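Local coordinates for SAHS4 (Ramazzottius varieornatus, PDB 5Z4G), which binds zinc and probably acts as a secreted, heat-soluble molecular shield when water is scarce, at residues K64-A69 with K86-F91; E96-H101 with D105-C110; T119-P124 with T130-T135; E142-F145 with V150-K153. All blocks are in the same frame, centred on the assembly; numbering follows the deposited sequence. Where two conformers were deposited one is given.

Contact 1 of 4, residues K64-A69 with K86-F91; sequences KYWKEA and KMETSF. With ZN (zinc ion), chain C.
Tyr65 and Phe91 meet inside the fatty-acid-binding-protein-like beta barrel of this chain, where strands 62-66 and 86-91 are separated by strand 74-79 and reach each other through side chains alone. The two aromatic side chains cross at about a right angle: CE2 of Phe91 comes to the rim of the Tyr65 ring, near its plane, 4.1 Å from Tyr65 CE1. With CG anti to its own carbonyl carbon (chi1 -74°), the Tyr65 ring is swung so that its CE1 edge meets Phe91. It lies on the inner side of the sheet, where Tyr134 and Trp24 meet it edge-to-face and the hydroxyl bonds to a bound tetraethylene glycol, probably from the crystallisation liquor.

Trp66, the next residue, sends its side chain to the other face of the sheet. The carboxylate of Glu88 reaches the edge of its indole, in the ring plane, with Glu88 OE2 3.6 Å from Trp66 CH2 and the two planes 85° apart, while Glu88 OE1 is hydrogen-bonded to Gln77. His75 stacks on the same indole and is also a ligand of the first zinc, so the tryptophan packs directly against the metal site. Glu71, His73, His75 and two waters share that zinc with Glu68, whose OE2 lies 2.3 Å from the metal.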
loop_
_atom_site.group_PDB
_atom_site.type_symbol
_atom_site.label_atom_id
_atom_site.label_comp_id
_atom_site.label_asym_id
_atom_site.label_seq_id
_atom_site.Cartn_x
_atom_site.Cartn_y
_atom_site.Cartn_z
ATOM N N LYS A 64 7.481 -3.753 -2.242
ATOM C CA LYS A 64 8.688 -3.212 -2.864
ATOM C C LYS A 64 8.336 -2.059 -3.789
ATOM O O LYS A 64 7.468 -2.202 -4.642
ATOM C CB LYS A 64 9.461 -4.308 -3.622
ATOM C CG LYS A 64 10.837 -3.859 -4.120
ATOM C CD LYS A 64 11.728 -5.028 -4.482
ATOM C CE LYS A 64 11.617 -5.406 -5.943
ATOM N NZ LYS A 64 12.896 -5.995 -6.432
ATOM N N TYR A 65 9.019 -0.928 -3.606
ATOM C CA TYR A 65 8.911 0.234 -4.501
ATOM C C TYR A 65 10.284 0.514 -5.065
ATOM O O TYR A 65 11.262 0.532 -4.313
ATOM C CB TYR A 65 8.442 1.479 -3.723
ATOM C CG TYR A 65 6.985 1.479 -3.351
ATOM C CD1 TYR A 65 6.014 1.839 -4.288
ATOM C CD2 TYR A 65 6.574 1.171 -2.051
ATOM C CE1 TYR A 65 4.665 1.867 -3.953
ATOM C CE2 TYR A 65 5.226 1.194 -1.707
ATOM C CZ TYR A 65 4.281 1.532 -2.663
ATOM O OH TYR A 65 2.953 1.529 -2.330
ATOM N N TRP A 66 10.375 0.739 -6.377
ATOM C CA TRP A 66 11.660 1.075 -6.993
ATOM C C TRP A 66 11.500 1.952 -8.220
ATOM O O TRP A 66 10.407 2.048 -8.799
ATOM C CB TRP A 66 12.508 -0.181 -7.275
ATOM C CG TRP A 66 12.103 -1.049 -8.438
ATOM C CD1 TRP A 66 12.694 -1.087 -9.680
ATOM C CD2 TRP A 66 11.099 -2.073 -8.445
ATOM N NE1 TRP A 66 12.085 -2.039 -10.467
ATOM C CE2 TRP A 66 11.115 -2.669 -9.737
ATOM C CE3 TRP A 66 10.164 -2.526 -7.501
ATOM C CZ2 TRP A 66 10.233 -3.699 -10.102
ATOM C CZ3 TRP A 66 9.283 -3.558 -7.866
ATOM C CH2 TRP A 66 9.332 -4.132 -9.154
ATOM N N LYS A 67 12.593 2.616 -8.582
ATOM C CA LYS A 67 12.651 3.478 -9.746
ATOM C C LYS A 67 13.960 3.182 -10.454
ATOM O O LYS A 67 15.028 3.256 -9.844
ATOM C CB LYS A 67 12.597 4.945 -9.301
ATOM C CG LYS A 67 12.764 5.972 -10.414
ATOM C CD LYS A 67 11.438 6.511 -10.899
ATOM C CE LYS A 67 11.643 7.633 -11.899
ATOM N NZ LYS A 67 10.530 8.624 -11.875
ATOM N N GLU A 68 13.886 2.827 -11.729
ATOM C CA GLU A 68 15.121 2.741 -12.516
ATOM C C GLU A 68 15.467 4.087 -13.149
ATOM O O GLU A 68 14.580 4.813 -13.610
ATOM C CB GLU A 68 15.133 1.595 -13.534
ATOM C CG GLU A 68 13.973 1.540 -14.508
ATOM C CD GLU A 68 12.991 0.426 -14.207
ATOM O OE1 GLU A 68 13.335 -0.494 -13.431
ATOM O OE2 GLU A 68 11.867 0.475 -14.756
ATOM N N ALA A 69 16.766 4.392 -13.155
ATOM C CA ALA A 69 17.313 5.713 -13.506
ATOM C C ALA A 69 16.778 6.337 -14.802
ATOM O O ALA A 69 16.442 7.531 -14.827
ATOM C CB ALA A 69 18.839 5.655 -13.525
ATOM N N LYS A 86 -0.582 -11.871 -5.425
ATOM C CA LYS A 86 0.500 -10.938 -5.749
ATOM C C LYS A 86 -0.002 -9.770 -6.594
ATOM O O LYS A 86 -1.047 -9.866 -7.243
ATOM C CB LYS A 86 1.668 -11.669 -6.436
ATOM C CG LYS A 86 1.358 -12.264 -7.807
ATOM C CD LYS A 86 2.553 -12.977 -8.438
ATOM C CE LYS A 86 3.708 -12.045 -8.810
ATOM N NZ LYS A 86 3.372 -10.967 -9.781
ATOM N N MET A 87 0.753 -8.676 -6.568
ATOM C CA MET A 87 0.497 -7.529 -7.424
ATOM C C MET A 87 1.836 -7.001 -7.916
ATOM O O MET A 87 2.802 -6.958 -7.157
ATOM C CB MET A 87 -0.276 -6.448 -6.657
ATOM C CG MET A 87 -0.666 -5.220 -7.474
ATOM S SD MET A 87 0.606 -3.940 -7.515
ATOM C CE MET A 87 0.336 -3.159 -5.923
ATOM N N GLU A 88 1.881 -6.602 -9.183
ATOM C CA GLU A 88 3.079 -6.011 -9.780
ATOM C C GLU A 88 2.634 -5.061 -10.869
ATOM O O GLU A 88 1.975 -5.465 -11.821
ATOM C CB GLU A 88 4.032 -7.097 -10.314
ATOM C CG GLU A 88 5.188 -6.579 -11.161
ATOM C CD GLU A 88 6.508 -7.271 -10.885
ATOM O OE1 GLU A 88 6.511 -8.470 -10.526
ATOM O OE2 GLU A 88 7.554 -6.604 -11.042
ATOM N N THR A 89 2.976 -3.790 -10.703
ATOM C CA THR A 89 2.565 -2.767 -11.650
ATOM C C THR A 89 3.553 -1.601 -11.688
ATOM O O THR A 89 4.556 -1.588 -10.967
ATOM C CB THR A 89 1.088 -2.319 -11.415
ATOM O OG1 THR A 89 0.574 -1.698 -12.600
ATOM C CG2 THR A 89 0.930 -1.370 -10.225
ATOM N N SER A 90 3.266 -0.646 -12.566
ATOM C CA SER A 90 4.038 0.576 -12.679
ATOM C C SER A 90 3.075 1.749 -12.630
ATOM O O SER A 90 1.894 1.604 -12.947
ATOM C CB SER A 90 4.841 0.587 -13.979
ATOM O OG SER A 90 3.999 0.345 -15.088
ATOM N N PHE A 91 3.578 2.900 -12.201
ATOM C CA PHE A 91 2.750 4.102 -12.128
ATOM C C PHE A 91 3.584 5.353 -12.337
ATOM O O PHE A 91 4.797 5.358 -12.115
ATOM C CB PHE A 91 1.961 4.160 -10.796
ATOM C CG PHE A 91 2.827 4.256 -9.554
ATOM C CD1 PHE A 91 3.210 5.501 -9.032
ATOM C CD2 PHE A 91 3.250 3.099 -8.892
ATOM C CE1 PHE A 91 4.000 5.581 -7.880
ATOM C CE2 PHE A 91 4.051 3.180 -7.757
ATOM C CZ PHE A 91 4.417 4.420 -7.241
HETATM ZN ZN ZN C . 9.897 0.015 -15.804
HETATM O O HOH W 1 8.459 -0.842 -17.082
HETATM O O HOH W 2 11.017 -1.999 -16.071
#

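Contact 2 of 4, residues E96-H101 with D105-C110; sequences EGTLSH and DLKYVC. With ZN (zinc ion), chain D.
Strands 97-101 and 105-110 run antiparallel as the two arms of a tight beta hairpin, their axes 4.6 Å apart at closest approach and 153° apart in direction. Gly97 with Tyr108 and Leu99 with Leu106 form hydrogen-bonded pairs, each closed by two N-H to O bonds; the shortest joins Leu106 N to Leu99 O at 2.7 Å. Thr98 with Lys107 and Ser100 with Asp105 are the non-hydrogen-bonded pairs between and beyond them.

On the face bearing Leu99 and Leu106, the phenol of Tyr108 lies back across the neighbouring strand. Its CG sits between backbone N and carbonyl carbon (chi1 74°), which lays the ring over Gly97, whose CA makes a CH-pi contact 4.3 Å from the ring centroid. A side chain on that glycine would collide with the ring. Leu99 CD1 adds an apolar touch, 3.9 Å from Tyr108 CE1. A serine in place of Tyr108 would probably leave the Gly97 backbone uncovered and Leu99 without its aromatic neighbour.

The face bearing Thr98 and Lys107 is polar. Those two side chains lie side by side, and Glu96 sets its carboxylate against the lysine's aliphatic chain, OE2 being 3.9 Å from Lys107 CB. Nearer the turn, Ser100 OG donates to Asp105 OD1 at 2.6 Å, arriving from above the carboxylate plane.

His101 NE2 binds the second zinc at 2.1 Å, and His85 of the same chain binds it too. The chemistry thus implies a two-faced hairpin, aromatic and apolar on one side, hydrophilic on the other, with a metal link from its end to His85.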
loop_
_atom_site.group_PDB
_atom_site.type_symbol
_atom_site.label_atom_id
_atom_site.label_comp_id
_atom_site.label_asym_id
_atom_site.label_seq_id
_atom_site.Cartn_x
_atom_site.Cartn_y
_atom_site.Cartn_z
ATOM N N GLU A 96 -3.711 8.427 -13.393
ATOM C CA GLU A 96 -4.579 7.343 -12.921
ATOM C C GLU A 96 -4.180 5.983 -13.502
ATOM O O GLU A 96 -3.806 5.880 -14.671
ATOM C CB GLU A 96 -6.052 7.657 -13.228
ATOM C CG GLU A 96 -7.058 6.794 -12.480
ATOM C CD GLU A 96 -8.495 7.226 -12.711
ATOM O OE1 GLU A 96 -8.981 7.113 -13.854
ATOM O OE2 GLU A 96 -9.141 7.678 -11.744
ATOM N N GLY A 97 -4.236 4.958 -12.654
ATOM C CA GLY A 97 -4.124 3.564 -13.069
ATOM C C GLY A 97 -5.332 2.790 -12.574
ATOM O O GLY A 97 -6.072 3.265 -11.703
ATOM N N THR A 98 -5.523 1.596 -13.126
ATOM C CA THR A 98 -6.602 0.697 -12.709
ATOM C C THR A 98 -6.039 -0.700 -12.478
ATOM O O THR A 98 -5.249 -1.201 -13.276
ATOM C CB THR A 98 -7.764 0.663 -13.738
ATOM O OG1 THR A 98 -8.332 1.972 -13.865
ATOM C CG2 THR A 98 -8.884 -0.319 -13.314
ATOM N N LEU A 99 -6.425 -1.303 -11.359
ATOM C CA LEU A 99 -6.114 -2.697 -11.072
ATOM C C LEU A 99 -7.400 -3.458 -10.813
ATOM O O LEU A 99 -8.417 -2.863 -10.452
ATOM C CB LEU A 99 -5.178 -2.822 -9.867
ATOM C CG LEU A 99 -3.749 -2.311 -10.083
ATOM C CD1 LEU A 99 -3.072 -2.063 -8.748
ATOM C CD2 LEU A 99 -2.912 -3.270 -10.928
ATOM N N SER A 100 -7.351 -4.770 -10.997
ATOM C CA SER A 100 -8.513 -5.615 -10.769
ATOM C C SER A 100 -8.108 -6.812 -9.933
ATOM O O SER A 100 -7.028 -7.372 -10.131
ATOM C CB SER A 100 -9.104 -6.081 -12.098
ATOM O OG SER A 100 -9.438 -4.969 -12.908
ATOM N N HIS A 101 -8.968 -7.180 -8.986
ATOM C CA HIS A 101 -8.782 -8.383 -8.173
ATOM C C HIS A 101 -10.123 -9.076 -8.001
ATOM O O HIS A 101 -11.074 -8.469 -7.494
ATOM C CB HIS A 101 -8.173 -8.035 -6.808
ATOM C CG HIS A 101 -7.943 -9.223 -5.923
ATOM N ND1 HIS A 101 -8.715 -9.490 -4.811
ATOM C CD2 HIS A 101 -7.032 -10.220 -5.997
ATOM C CE1 HIS A 101 -8.280 -10.596 -4.233
ATOM N NE2 HIS A 101 -7.261 -11.060 -4.934
ATOM N N ASP A 105 -12.781 -3.785 -9.860
ATOM C CA ASP A 105 -11.882 -2.738 -10.359
ATOM C C ASP A 105 -11.578 -1.693 -9.300
ATOM O O ASP A 105 -12.459 -1.257 -8.553
ATOM C CB ASP A 105 -12.459 -2.041 -11.597
ATOM C CG ASP A 105 -12.358 -2.885 -12.867
ATOM O OD1 ASP A 105 -11.865 -4.036 -12.826
ATOM O OD2 ASP A 105 -12.785 -2.377 -13.924
ATOM N N LEU A 106 -10.317 -1.290 -9.272
ATOM C CA LEU A 106 -9.801 -0.312 -8.344
ATOM C C LEU A 106 -9.087 0.738 -9.193
ATOM O O LEU A 106 -8.223 0.396 -9.999
ATOM C CB LEU A 106 -8.832 -1.018 -7.389
ATOM C CG LEU A 106 -8.085 -0.321 -6.260
ATOM C CD1 LEU A 106 -7.846 -1.304 -5.122
ATOM C CD2 LEU A 106 -6.777 0.289 -6.746
ATOM N N LYS A 107 -9.474 1.998 -9.027
ATOM C CA LYS A 107 -8.794 3.118 -9.673
ATOM C C LYS A 107 -7.911 3.809 -8.644
ATOM O O LYS A 107 -8.309 3.988 -7.498
ATOM C CB LYS A 107 -9.804 4.110 -10.246
ATOM C CG LYS A 107 -10.656 3.552 -11.373
ATOM C CD LYS A 107 -11.606 4.609 -11.915
ATOM C CE LYS A 107 -12.613 3.992 -12.868
ATOM N NZ LYS A 107 -13.522 5.014 -13.454
ATOM N N TYR A 108 -6.703 4.186 -9.035
ATOM C CA TYR A 108 -5.812 4.863 -8.092
ATOM C C TYR A 108 -4.945 5.939 -8.733
ATOM O O TYR A 108 -4.671 5.888 -9.931
ATOM C CB TYR A 108 -4.918 3.842 -7.359
ATOM C CG TYR A 108 -3.817 3.285 -8.228
ATOM C CD1 TYR A 108 -4.045 2.179 -9.051
ATOM C CD2 TYR A 108 -2.548 3.893 -8.258
ATOM C CE1 TYR A 108 -3.046 1.682 -9.867
ATOM C CE2 TYR A 108 -1.542 3.408 -9.074
ATOM C CZ TYR A 108 -1.795 2.302 -9.871
ATOM O OH TYR A 108 -0.798 1.817 -10.673
ATOM N N VAL A 109 -4.518 6.903 -7.918
ATOM C CA VAL A 109 -3.540 7.917 -8.321
ATOM C C VAL A 109 -2.529 8.081 -7.193
ATOM O O VAL A 109 -2.916 8.245 -6.031
ATOM C CB VAL A 109 -4.185 9.299 -8.610
ATOM C CG1 VAL A 109 -3.126 10.276 -9.108
ATOM C CG2 VAL A 109 -5.305 9.189 -9.631
ATOM N N CYS A 110 -1.245 8.038 -7.539
ATOM C CA CYS A 110 -0.162 8.260 -6.577
ATOM C C CYS A 110 0.379 9.666 -6.703
ATOM O O CYS A 110 0.585 10.157 -7.806
ATOM C CB CYS A 110 0.976 7.279 -6.806
ATOM S SG CYS A 110 0.512 5.584 -6.453
HETATM ZN ZN ZN D . -6.314 -12.907 -4.749
#

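Contact 3 of 4, residues T119-P124 with T130-T135; sequences TKINIP and TIVTYT
Strands 119-123 and 130-135 pair antiparallel, 157° apart in direction, through four backbone hydrogen bonds; the straightest runs from Thr119 N to Val132 O at 174°, and the shortest joins Ile121 N to Thr130 O at 2.7 Å.

The side chains divide between two faces. Inward, Ile121 crosses Val132 at a slant and its end methyl does the touching, CD1 lying 3.9 Å from Val132 CG2. Because CG1 of Ile121 stands anti to the carbonyl carbon (chi1 -63°) and the chain then extends, that methyl is carried past its direct partner Thr130 toward Val132, two residues along the partner strand on the same face. Thr130 meets the isoleucine through the branch-point carbons, CB to CB at 4.2 Å. Thr119 turns its hydroxyl to the edge of the Tyr134 ring, near the ring plane, where Thr119 OG1 is 3.9 Å from Tyr134 CE1. Both hydroxyls have partners elsewhere: Tyr134 OH bonds to Gln143, and Thr119 OG1 to the bound tetraethylene glycol.

Outward, Lys120 and Ile131 lie alongside each other and point the same way. In the conformer given, Lys120 CG is 3.9 Å from Ile131 CG1, so the lysine meets the isoleucine near its root.

The two strands form a beta hairpin, and successive antiparallel hairpins of this kind build the wall of the up-and-down barrel of the fatty-acid-binding-protein fold; the glycol at Thr119 is consistent with an internal pocket.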
loop_
_atom_site.group_PDB
_atom_site.type_symbol
_atom_site.label_atom_id
_atom_site.label_comp_id
_atom_site.label_asym_id
_atom_site.label_seq_id
_atom_site.Cartn_x
_atom_site.Cartn_y
_atom_site.Cartn_z
ATOM N N THR A 119 -1.417 7.433 -1.899
ATOM C CA THR A 119 -2.161 6.695 -2.902
ATOM C C THR A 119 -3.637 6.905 -2.618
ATOM O O THR A 119 -4.125 6.557 -1.539
ATOM C CB THR A 119 -1.797 5.191 -2.904
ATOM O OG1 THR A 119 -0.382 5.060 -3.065
ATOM C CG2 THR A 119 -2.519 4.453 -4.040
ATOM N N LYS A 120 -4.339 7.492 -3.584
ATOM C CA LYS A 120 -5.778 7.711 -3.468
ATOM C C LYS A 120 -6.462 6.665 -4.321
ATOM O O LYS A 120 -6.152 6.517 -5.507
ATOM C CB LYS A 120 -6.145 9.138 -3.897
ATOM C CG LYS A 120 -5.581 10.206 -2.961
ATOM C CD LYS A 120 -6.061 11.609 -3.285
ATOM C CE LYS A 120 -5.285 12.631 -2.466
ATOM N NZ LYS A 120 -5.917 13.978 -2.515
ATOM N N ILE A 121 -7.369 5.921 -3.693
ATOM C CA ILE A 121 -8.009 4.760 -4.296
ATOM C C ILE A 121 -9.528 4.958 -4.346
ATOM O O ILE A 121 -10.129 5.422 -3.382
ATOM C CB ILE A 121 -7.676 3.486 -3.485
ATOM C CG1 ILE A 121 -6.167 3.219 -3.518
ATOM C CG2 ILE A 121 -8.466 2.284 -3.990
ATOM C CD1 ILE A 121 -5.677 2.251 -2.465
ATOM N N ASN A 122 -10.130 4.591 -5.472
ATOM C CA ASN A 122 -11.585 4.531 -5.602
ATOM C C ASN A 122 -12.003 3.166 -6.134
ATOM O O ASN A 122 -11.417 2.659 -7.093
ATOM C CB ASN A 122 -12.097 5.658 -6.514
ATOM C CG ASN A 122 -13.611 5.851 -6.435
ATOM O OD1 ASN A 122 -14.252 5.571 -5.414
ATOM N ND2 ASN A 122 -14.189 6.350 -7.519
ATOM N N ILE A 123 -13.000 2.573 -5.474
ATOM C CA ILE A 123 -13.653 1.348 -5.935
ATOM C C ILE A 123 -15.089 1.744 -6.307
ATOM O O ILE A 123 -15.977 1.801 -5.435
ATOM C CB ILE A 123 -13.618 0.200 -4.892
ATOM C CG1 ILE A 123 -12.175 -0.106 -4.447
ATOM C CG2 ILE A 123 -14.294 -1.047 -5.459
ATOM C CD1 ILE A 123 -12.058 -1.000 -3.224
ATOM N N PRO A 124 -15.317 2.062 -7.598
ATOM C CA PRO A 124 -16.629 2.548 -8.041
ATOM C C PRO A 124 -17.770 1.577 -7.740
ATOM O O PRO A 124 -18.848 2.022 -7.334
ATOM C CB PRO A 124 -16.441 2.736 -9.549
ATOM C CG PRO A 124 -14.991 3.012 -9.700
ATOM C CD PRO A 124 -14.330 2.109 -8.696
ATOM N N THR A 130 -10.463 5.118 -0.526
ATOM C CA THR A 130 -9.440 4.879 0.487
ATOM C C THR A 130 -8.280 5.806 0.166
ATOM O O THR A 130 -7.955 6.018 -1.011
ATOM C CB THR A 130 -8.970 3.397 0.493
ATOM O OG1 THR A 130 -10.097 2.549 0.724
ATOM C CG2 THR A 130 -7.924 3.112 1.587
ATOM N N ILE A 131 -7.681 6.389 1.201
ATOM C CA ILE A 131 -6.392 7.074 1.047
ATOM C C ILE A 131 -5.354 6.350 1.884
ATOM O O ILE A 131 -5.592 6.027 3.050
ATOM C CB ILE A 131 -6.460 8.592 1.354
ATOM C CG1 ILE A 131 -7.412 9.279 0.356
ATOM C CG2 ILE A 131 -5.063 9.221 1.274
ATOM C CD1 ILE A 131 -7.686 10.746 0.612
ATOM N N VAL A 132 -4.217 6.072 1.256
ATOM C CA VAL A 132 -3.106 5.355 1.891
ATOM C C VAL A 132 -1.900 6.291 1.865
ATOM O O VAL A 132 -1.613 6.897 0.832
ATOM C CB VAL A 132 -2.792 4.020 1.158
ATOM C CG1 VAL A 132 -1.791 3.182 1.954
ATOM C CG2 VAL A 132 -4.057 3.203 0.905
ATOM N N THR A 133 -1.205 6.430 2.993
ATOM C CA THR A 133 0.035 7.203 3.019
ATOM C C THR A 133 1.192 6.305 3.458
ATOM O O THR A 133 1.010 5.413 4.313
ATOM C CB THR A 133 -0.024 8.428 3.952
ATOM O OG1 THR A 133 -0.168 7.989 5.299
ATOM C CG2 THR A 133 -1.187 9.359 3.608
ATOM N N TYR A 134 2.372 6.552 2.893
ATOM C CA TYR A 134 3.579 5.800 3.216
ATOM C C TYR A 134 4.587 6.799 3.739
ATOM O O TYR A 134 5.030 7.681 3.001
ATOM C CB TYR A 134 4.114 5.070 1.968
ATOM C CG TYR A 134 3.139 4.047 1.440
ATOM C CD1 TYR A 134 2.089 4.418 0.577
ATOM C CD2 TYR A 134 3.229 2.703 1.835
ATOM C CE1 TYR A 134 1.174 3.476 0.114
ATOM C CE2 TYR A 134 2.322 1.755 1.373
ATOM C CZ TYR A 134 1.298 2.144 0.523
ATOM O OH TYR A 134 0.406 1.203 0.085
ATOM N N THR A 135 4.921 6.663 5.024
ATOM C CA THR A 135 5.848 7.550 5.714
ATOM C C THR A 135 6.984 6.708 6.245
ATOM O O THR A 135 6.766 5.822 7.074
ATOM C CB THR A 135 5.156 8.285 6.879
ATOM O OG1 THR A 135 3.954 8.877 6.393
ATOM C CG2 THR A 135 6.060 9.379 7.455
#

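Contact 4 of 4, residues E142-F145 with V150-K153; sequences EQTF and VTGK
The ring of Phe145 lies flat over the backbone of Gly152 in the hairpin of strands 140-147 and 150-159, part of the barrel wall. Gly152 O sits 3.7 Å from the ring plane, over its centre, and on the same glycine CA makes a CH-pi contact, 27° off the ring normal. Phe41 of helix 38-44 meets the phenylalanine edge-to-face. A chi1 of 40°, with CG between backbone N and carbonyl carbon, folds the ring back onto the partner strand, where any side chain on Gly152 would strike it. An alanine at Phe145 is likely to open a gap above Gly152 and to deprive Phe41 of its aromatic partner.

Beneath the ring the two residues form a hydrogen-bonded antiparallel pair: Phe145 N to Gly152 O at 2.9 Å, Gly152 N to Phe145 O at 2.8 Å.

Away from the ring, on the face with Lys153, the methyls Thr144 CG2 and Thr151 CG2 press together at 3.5 Å, tighter than usual for carbons, while Thr151 OG1 bonds to Thr146. Thr144 runs beside Lys153, and the extended Glu142 crosses that lysine. The opposite charges probably attract at a distance, but Glu142 OE1 is 4.1 Å from Lys153 NZ, beyond a salt bridge; the oxygen lies closer to the chain, 3.4 Å from Lys153 CD.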
loop_
_atom_site.group_PDB
_atom_site.type_symbol
_atom_site.label_atom_id
_atom_site.label_comp_id
_atom_site.label_asym_id
_atom_site.label_seq_id
_atom_site.Cartn_x
_atom_site.Cartn_y
_atom_site.Cartn_z
ATOM N N GLU A 142 5.723 3.454 8.028
ATOM C CA GLU A 142 4.346 3.453 8.519
ATOM C C GLU A 142 3.404 3.626 7.331
ATOM O O GLU A 142 3.536 4.581 6.565
ATOM C CB GLU A 142 4.118 4.577 9.554
ATOM C CG GLU A 142 2.790 4.487 10.320
ATOM C CD GLU A 142 2.587 5.578 11.375
ATOM O OE1 GLU A 142 1.422 5.839 11.748
ATOM O OE2 GLU A 142 3.571 6.188 11.846
ATOM N N GLN A 143 2.471 2.694 7.184
ATOM C CA GLN A 143 1.434 2.743 6.153
ATOM C C GLN A 143 0.109 3.062 6.844
ATOM O O GLN A 143 -0.391 2.271 7.635
ATOM C CB GLN A 143 1.372 1.401 5.416
ATOM C CG GLN A 143 0.291 1.288 4.344
ATOM C CD GLN A 143 0.066 -0.147 3.881
ATOM O OE1 GLN A 143 0.121 -1.086 4.678
ATOM N NE2 GLN A 143 -0.220 -0.320 2.598
ATOM N N THR A 144 -0.429 4.237 6.568
ATOM C CA THR A 144 -1.671 4.677 7.185
ATOM C C THR A 144 -2.745 4.572 6.113
ATOM O O THR A 144 -2.523 4.975 4.979
ATOM C CB THR A 144 -1.509 6.124 7.720
ATOM O OG1 THR A 144 -0.403 6.176 8.628
ATOM C CG2 THR A 144 -2.739 6.616 8.454
ATOM N N PHE A 145 -3.905 4.020 6.451
ATOM C CA PHE A 145 -4.986 3.881 5.476
ATOM C C PHE A 145 -6.318 4.277 6.085
ATOM O O PHE A 145 -6.651 3.842 7.192
ATOM C CB PHE A 145 -5.042 2.466 4.868
ATOM C CG PHE A 145 -4.801 1.358 5.852
ATOM C CD1 PHE A 145 -3.499 0.904 6.105
ATOM C CD2 PHE A 145 -5.868 0.736 6.502
ATOM C CE1 PHE A 145 -3.274 -0.130 7.000
ATOM C CE2 PHE A 145 -5.640 -0.293 7.401
ATOM C CZ PHE A 145 -4.345 -0.724 7.649
ATOM N N VAL A 150 -12.578 5.642 8.923
ATOM C CA VAL A 150 -11.744 4.927 9.908
ATOM C C VAL A 150 -10.335 4.727 9.388
ATOM O O VAL A 150 -10.141 4.383 8.220
ATOM C CB VAL A 150 -12.396 3.610 10.393
ATOM C CG1 VAL A 150 -11.485 2.836 11.340
ATOM C CG2 VAL A 150 -13.689 3.926 11.136
ATOM N N THR A 151 -9.373 4.964 10.276
ATOM C CA THR A 151 -7.958 4.883 9.962
ATOM C C THR A 151 -7.307 3.688 10.646
ATOM O O THR A 151 -7.466 3.482 11.851
ATOM C CB THR A 151 -7.244 6.186 10.376
ATOM O OG1 THR A 151 -7.819 7.275 9.657
ATOM C CG2 THR A 151 -5.766 6.133 10.058
ATOM N N GLY A 152 -6.593 2.902 9.848
ATOM C CA GLY A 152 -5.701 1.866 10.345
ATOM C C GLY A 152 -4.256 2.226 10.055
ATOM O O GLY A 152 -3.980 3.050 9.192
ATOM N N LYS A 153 -3.327 1.625 10.788
ATOM C CA LYS A 153 -1.902 1.890 10.576
ATOM C C LYS A 153 -1.141 0.587 10.646
ATOM O O LYS A 153 -1.305 -0.190 11.581
ATOM C CB LYS A 153 -1.350 2.884 11.610
ATOM C CG LYS A 153 -2.067 4.226 11.673
ATOM C CD LYS A 153 -1.643 5.049 12.876
ATOM C CE LYS A 153 -2.451 6.338 12.966
ATOM N NZ LYS A 153 -1.802 7.337 13.864
#

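How the contacts relate
Contacts 2, 3 and 4 are each a hairpin of sequential strands in one antiparallel sheet, whereas contact 1 joins two strands with another between them and depends on side chains alone. Contact 2, at the edge strand 97-101, is the surface case; the others are partly buried. Contacts 2 and 3 share a backbone seam, Lys107 O to Asn122 N and Val109 O to Lys120 N, and contacts 3 and 4 another, Thr133 N to Thr144 O. Aromatic-over-glycine pairs recur in contacts 2 and 4, while in contact 3 the side chains meet mainly as aliphatic groups, with a hydroxyl at a tyrosine edge. Zinc belongs to contacts 1 and 2 alone. Inside, Tyr65 meets Tyr134 and Phe91 meets Cys110, tying contact 1 to contacts 3 and 2.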